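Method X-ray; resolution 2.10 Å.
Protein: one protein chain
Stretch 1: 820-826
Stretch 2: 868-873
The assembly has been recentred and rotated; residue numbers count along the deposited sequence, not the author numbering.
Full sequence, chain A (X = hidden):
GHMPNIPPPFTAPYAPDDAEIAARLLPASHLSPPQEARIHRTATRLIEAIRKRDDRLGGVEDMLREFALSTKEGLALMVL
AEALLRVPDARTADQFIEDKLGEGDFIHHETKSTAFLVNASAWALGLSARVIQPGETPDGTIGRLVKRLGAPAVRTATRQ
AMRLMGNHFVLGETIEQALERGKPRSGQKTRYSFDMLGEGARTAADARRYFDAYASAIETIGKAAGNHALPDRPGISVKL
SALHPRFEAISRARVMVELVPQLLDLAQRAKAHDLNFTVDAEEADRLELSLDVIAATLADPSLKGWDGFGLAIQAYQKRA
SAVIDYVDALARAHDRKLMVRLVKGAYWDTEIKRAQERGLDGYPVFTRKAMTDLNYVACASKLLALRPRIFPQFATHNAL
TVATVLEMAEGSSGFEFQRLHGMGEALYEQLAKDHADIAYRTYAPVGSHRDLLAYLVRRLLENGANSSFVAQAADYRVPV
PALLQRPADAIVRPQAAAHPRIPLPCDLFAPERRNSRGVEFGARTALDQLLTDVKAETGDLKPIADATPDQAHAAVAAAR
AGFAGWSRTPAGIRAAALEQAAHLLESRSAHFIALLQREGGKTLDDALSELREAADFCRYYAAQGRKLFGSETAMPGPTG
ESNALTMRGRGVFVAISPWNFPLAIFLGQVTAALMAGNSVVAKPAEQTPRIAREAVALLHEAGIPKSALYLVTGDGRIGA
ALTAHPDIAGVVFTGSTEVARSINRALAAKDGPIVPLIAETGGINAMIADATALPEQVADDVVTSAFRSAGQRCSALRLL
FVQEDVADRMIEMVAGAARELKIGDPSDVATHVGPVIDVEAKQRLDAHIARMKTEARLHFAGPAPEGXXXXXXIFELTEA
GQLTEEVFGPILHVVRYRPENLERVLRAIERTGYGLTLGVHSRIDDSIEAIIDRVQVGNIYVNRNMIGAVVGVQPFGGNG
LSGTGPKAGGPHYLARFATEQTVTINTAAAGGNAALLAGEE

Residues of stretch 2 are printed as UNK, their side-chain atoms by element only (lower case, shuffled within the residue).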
ATOM      1  N   GLU A 820     -59.475   1.352   5.118  1.00 31.56           N
ATOM      2  CA  GLU A 820     -58.979   1.771   6.430  1.00 23.68           C
ATOM      3  C   GLU A 820     -58.228   3.098   6.412  1.00 30.16           C
ATOM      4  O   GLU A 820     -57.829   3.594   7.464  1.00 29.41           O
ATOM      5  CB  GLU A 820     -58.084   0.691   7.045  1.00 24.38           C
ATOM      6  CG  GLU A 820     -58.816  -0.596   7.410  1.00 28.76           C
ATOM      7  CD  GLU A 820     -60.008  -0.373   8.336  1.00 33.62           C
ATOM      8  OE1 GLU A 820     -59.959   0.544   9.185  1.00 33.87           O
ATOM      9  OE2 GLU A 820     -60.997  -1.128   8.221  1.00 32.36           O
ATOM     10  N   LEU A 821     -58.027   3.670   5.227  1.00 23.47           N
ATOM     11  CA  LEU A 821     -57.332   4.949   5.124  1.00 22.17           C
ATOM     12  C   LEU A 821     -58.228   6.110   5.554  1.00 26.88           C
ATOM     13  O   LEU A 821     -59.344   6.265   5.059  1.00 28.41           O
ATOM     14  CB  LEU A 821     -56.831   5.184   3.700  1.00 19.76           C
ATOM     15  CG  LEU A 821     -55.921   4.106   3.107  1.00 24.71           C
ATOM     16  CD1 LEU A 821     -55.525   4.483   1.689  1.00 27.69           C
ATOM     17  CD2 LEU A 821     -54.687   3.902   3.969  1.00 25.41           C
ATOM     18  N   LYS A 822     -57.736   6.929   6.477  1.00 30.72           N
ATOM     19  CA  LYS A 822     -58.465   8.132   6.857  1.00 32.81           C
ATOM     20  C   LYS A 822     -58.229   9.237   5.834  1.00 30.82           C
ATOM     21  O   LYS A 822     -57.089   9.598   5.552  1.00 24.85           O
ATOM     22  CB  LYS A 822     -58.067   8.615   8.251  1.00 33.93           C
ATOM     23  CG  LYS A 822     -58.934   9.766   8.754  1.00 41.22           C
ATOM     24  CD  LYS A 822     -58.658  10.070  10.217  1.00 47.63           C
ATOM     25  CE  LYS A 822     -59.881  10.660  10.899  1.00 50.31           C
ATOM     26  NZ  LYS A 822     -60.395  11.854  10.177  1.00 48.62           N
ATOM     27  N   ILE A 823     -59.320   9.746   5.275  1.00 27.84           N
ATOM     28  CA  ILE A 823     -59.293  10.824   4.300  1.00 25.93           C
ATOM     29  C   ILE A 823     -59.782  12.065   5.016  1.00 30.42           C
ATOM     30  O   ILE A 823     -60.804  12.018   5.693  1.00 32.62           O
ATOM     31  CB  ILE A 823     -60.275  10.547   3.142  1.00 28.23           C
ATOM     32  CG1 ILE A 823     -59.963   9.205   2.480  1.00 39.25           C
ATOM     33  CG2 ILE A 823     -60.246  11.676   2.117  1.00 29.57           C
ATOM     34  CD1 ILE A 823     -61.088   8.694   1.604  1.00 41.42           C
ATOM     35  N   GLY A 824     -59.063  13.173   4.879  1.00 29.74           N
ATOM     36  CA  GLY A 824     -59.484  14.394   5.539  1.00 33.65           C
ATOM     37  C   GLY A 824     -58.417  15.462   5.627  1.00 30.65           C
ATOM     38  O   GLY A 824     -57.462  15.466   4.846  1.00 28.96           O
ATOM     39  N   ASP A 825     -58.593  16.384   6.571  1.00 35.31           N
ATOM     40  CA  ASP A 825     -57.643  17.477   6.777  1.00 37.20           C
ATOM     41  C   ASP A 825     -56.234  16.934   6.989  1.00 33.01           C
ATOM     42  O   ASP A 825     -55.985  16.212   7.954  1.00 32.01           O
ATOM     43  CB  ASP A 825     -58.059  18.338   7.976  1.00 35.12           C
ATOM     44  CG  ASP A 825     -57.185  19.572   8.146  1.00 47.82           C
ATOM     45  OD1 ASP A 825     -56.068  19.600   7.591  1.00 45.05           O
ATOM     46  OD2 ASP A 825     -57.617  20.524   8.834  1.00 57.83           O
ATOM     47  N   PRO A 826     -55.306  17.295   6.089  1.00 36.98           N
ATOM     48  CA  PRO A 826     -53.909  16.843   6.130  1.00 36.90           C
ATOM     49  C   PRO A 826     -53.176  17.261   7.407  1.00 42.03           C
ATOM     50  O   PRO A 826     -52.131  16.692   7.723  1.00 34.70           O
ATOM     51  CB  PRO A 826     -53.290  17.537   4.908  1.00 31.85           C
ATOM     52  CG  PRO A 826     -54.197  18.699   4.647  1.00 35.70           C
ATOM     53  CD  PRO A 826     -55.551  18.136   4.907  1.00 36.98           C
ATOM     54  N   UNK A 868     -62.537  19.368  -1.696  1.00 41.93           N
ATOM     55  CA  UNK A 868     -61.630  18.903  -2.744  1.00 41.35           C
ATOM     56  C   UNK A 868     -61.013  17.551  -2.406  1.00 39.70           C
ATOM     57  O   UNK A 868     -59.790  17.406  -2.404  1.00 39.50           O
ATOM     58  s   UNK A 868     -60.832  21.073  -4.367  1.00 67.27           S
ATOM     59  c   UNK A 868     -60.515  19.928  -3.003  1.00 40.31           C
ATOM     60  N   UNK A 869     -61.858  16.567  -2.120  1.00 39.04           N
ATOM     61  CA  UNK A 869     -61.380  15.232  -1.799  1.00 38.95           C
ATOM     62  C   UNK A 869     -61.812  14.216  -2.846  1.00 38.96           C
ATOM     63  O   UNK A 869     -62.932  14.271  -3.361  1.00 36.29           O
ATOM     64  c   UNK A 869     -61.913  16.727   1.172  1.00 40.51           C
ATOM     65  c   UNK A 869     -61.302  15.570   0.712  1.00 33.97           C
ATOM     66  c   UNK A 869     -60.139  15.143   1.325  1.00 31.34           C
ATOM     67  c   UNK A 869     -61.891  14.797  -0.426  1.00 37.34           C
ATOM     68  c   UNK A 869     -61.371  17.444   2.222  1.00 42.87           C
ATOM     69  c   UNK A 869     -60.206  17.004   2.826  1.00 41.70           C
ATOM     70  c   UNK A 869     -59.590  15.853   2.376  1.00 34.32           C
ATOM     71  N   UNK A 870     -60.907  13.294  -3.155  1.00 31.53           N
ATOM     72  CA  UNK A 870     -61.243  12.104  -3.929  1.00 33.00           C
ATOM     73  C   UNK A 870     -60.716  10.867  -3.199  1.00 31.83           C
ATOM     74  O   UNK A 870     -59.527  10.769  -2.919  1.00 38.13           O
ATOM     75  c   UNK A 870     -61.171  13.386  -6.084  1.00 32.17           C
ATOM     76  c   UNK A 870     -60.997  10.895  -6.107  1.00 32.94           C
ATOM     77  c   UNK A 870     -60.651  12.161  -5.345  1.00 30.59           C
ATOM     78  N   UNK A 871     -61.606   9.933  -2.880  1.00 35.83           N
ATOM     79  CA  UNK A 871     -61.232   8.733  -2.140  1.00 32.22           C
ATOM     80  C   UNK A 871     -60.575   7.689  -3.043  1.00 30.92           C
ATOM     81  O   UNK A 871     -60.727   7.731  -4.262  1.00 29.38           O
ATOM     82  c   UNK A 871     -62.461   8.136  -1.433  1.00 28.16           C
ATOM     83  N   UNK A 872     -59.839   6.746  -2.442  1.00 34.27           N
ATOM     84  CA  UNK A 872     -59.287   5.630  -3.214  1.00 32.62           C
ATOM     85  C   UNK A 872     -60.375   4.880  -3.984  1.00 29.99           C
ATOM     86  O   UNK A 872     -61.473   4.636  -3.479  1.00 26.14           O
ATOM     87  c   UNK A 872     -58.306   5.685  -1.037  1.00 27.87           C
ATOM     88  c   UNK A 872     -58.669   4.731  -2.133  1.00 30.04           C
ATOM     89  c   UNK A 872     -59.420   6.700  -1.029  1.00 28.68           C
ATOM     90  N   UNK A 873     -60.068   4.543  -5.227  1.00 34.37           N
ATOM     91  CA  UNK A 873     -60.971   3.763  -6.049  1.00 33.07           C
ATOM     92  C   UNK A 873     -60.185   2.613  -6.650  1.00 24.46           C
ATOM     93  O   UNK A 873     -59.017   2.767  -6.996  1.00 27.00           O
ATOM     94  n   UNK A 873     -64.675   6.410  -6.351  1.00 32.85           N
ATOM     95  n   UNK A 873     -62.577   6.606  -5.970  1.00 32.39           N
ATOM     96  c   UNK A 873     -61.570   4.623  -7.167  1.00 30.52           C
ATOM     97  c   UNK A 873     -62.728   5.470  -6.734  1.00 31.26           C
ATOM     98  c   UNK A 873     -63.760   7.150  -5.751  1.00 35.75           C
ATOM     99  c   UNK A 873     -64.056   5.356  -6.979  1.00 29.81           C
TER

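Position 868 carries two side-chain atoms, one carbon followed by one sulfur, with nothing further. They are out of reach of stretch 1 and take no part in the contact. A carbon ending in sulfur is cysteine, so this is Cys 868, with chi1 at -95°, between wells.

Position 869 has seven side-chain carbons: one leading into a closed ring of six, with no oxygen on the ring. CA-to-CB points toward stretch 1, and the ring lies beside Ile 823, Gly 824 and Asp 825. Six ring carbons and no hydroxyl make it Phe 869, in the m rotamer. Its CD2 sits 3.6 Å from Ile 823 CG2, an apolar contact, and its CE2 comes 3.3 Å from Gly 824 O, which approaches the ring edge near its plane. That is where the ring's C-H groups point, and a carbonyl oxygen is better tolerated there than over the pi cloud.

Position 870 shows three carbons, one attached to CA and carrying the other two. CA-to-CB points away from stretch 1, and the nearest approach is CB at 870 to Ile 823 CG2, 7.5 Å. Branching at CB with two single carbons gives Val 870, in the t rotamer.

Position 871 has a single side-chain carbon, directed sideways. CB at 871 lies 3.4 Å from Ile 823 CD1, a tight apolar approach. One carbon alone is alanine, Ala 871.

Position 872 has three carbons that close a ring onto the backbone nitrogen, and they pack against Ile 823 and Leu 821. That ring makes it Pro 872. Its CD is 3.7 Å from Ile 823 CD1, and its CG is 4.1 Å from Leu 821 CD1.

Position 873 has one carbon leading to a five-membered ring of three carbons and two nitrogens, out of reach of stretch 1. The ring is an imidazole: His 873. Its ND1 instead donates a hydrogen bond of 2.8 Å to Ala 871 O, within its own stretch.

The rule here is apolar packing without hydrogen bonds across the two stretches, which run nearly antiparallel and bury 277 Å² in all. Ile 823 is the hub, its CG2 against Phe 869 and its CD1 reaching both Ala 871 and Pro 872, while Leu 821 adds a looser touch on the proline. Gly 824 contributes backbone alone. At its phi/psi of 164/-159 a CB would be jammed against the carbonyl oxygen of the residue before, so the backbone by itself calls for glycine.

Stretch 2 868-873: CFVAPH
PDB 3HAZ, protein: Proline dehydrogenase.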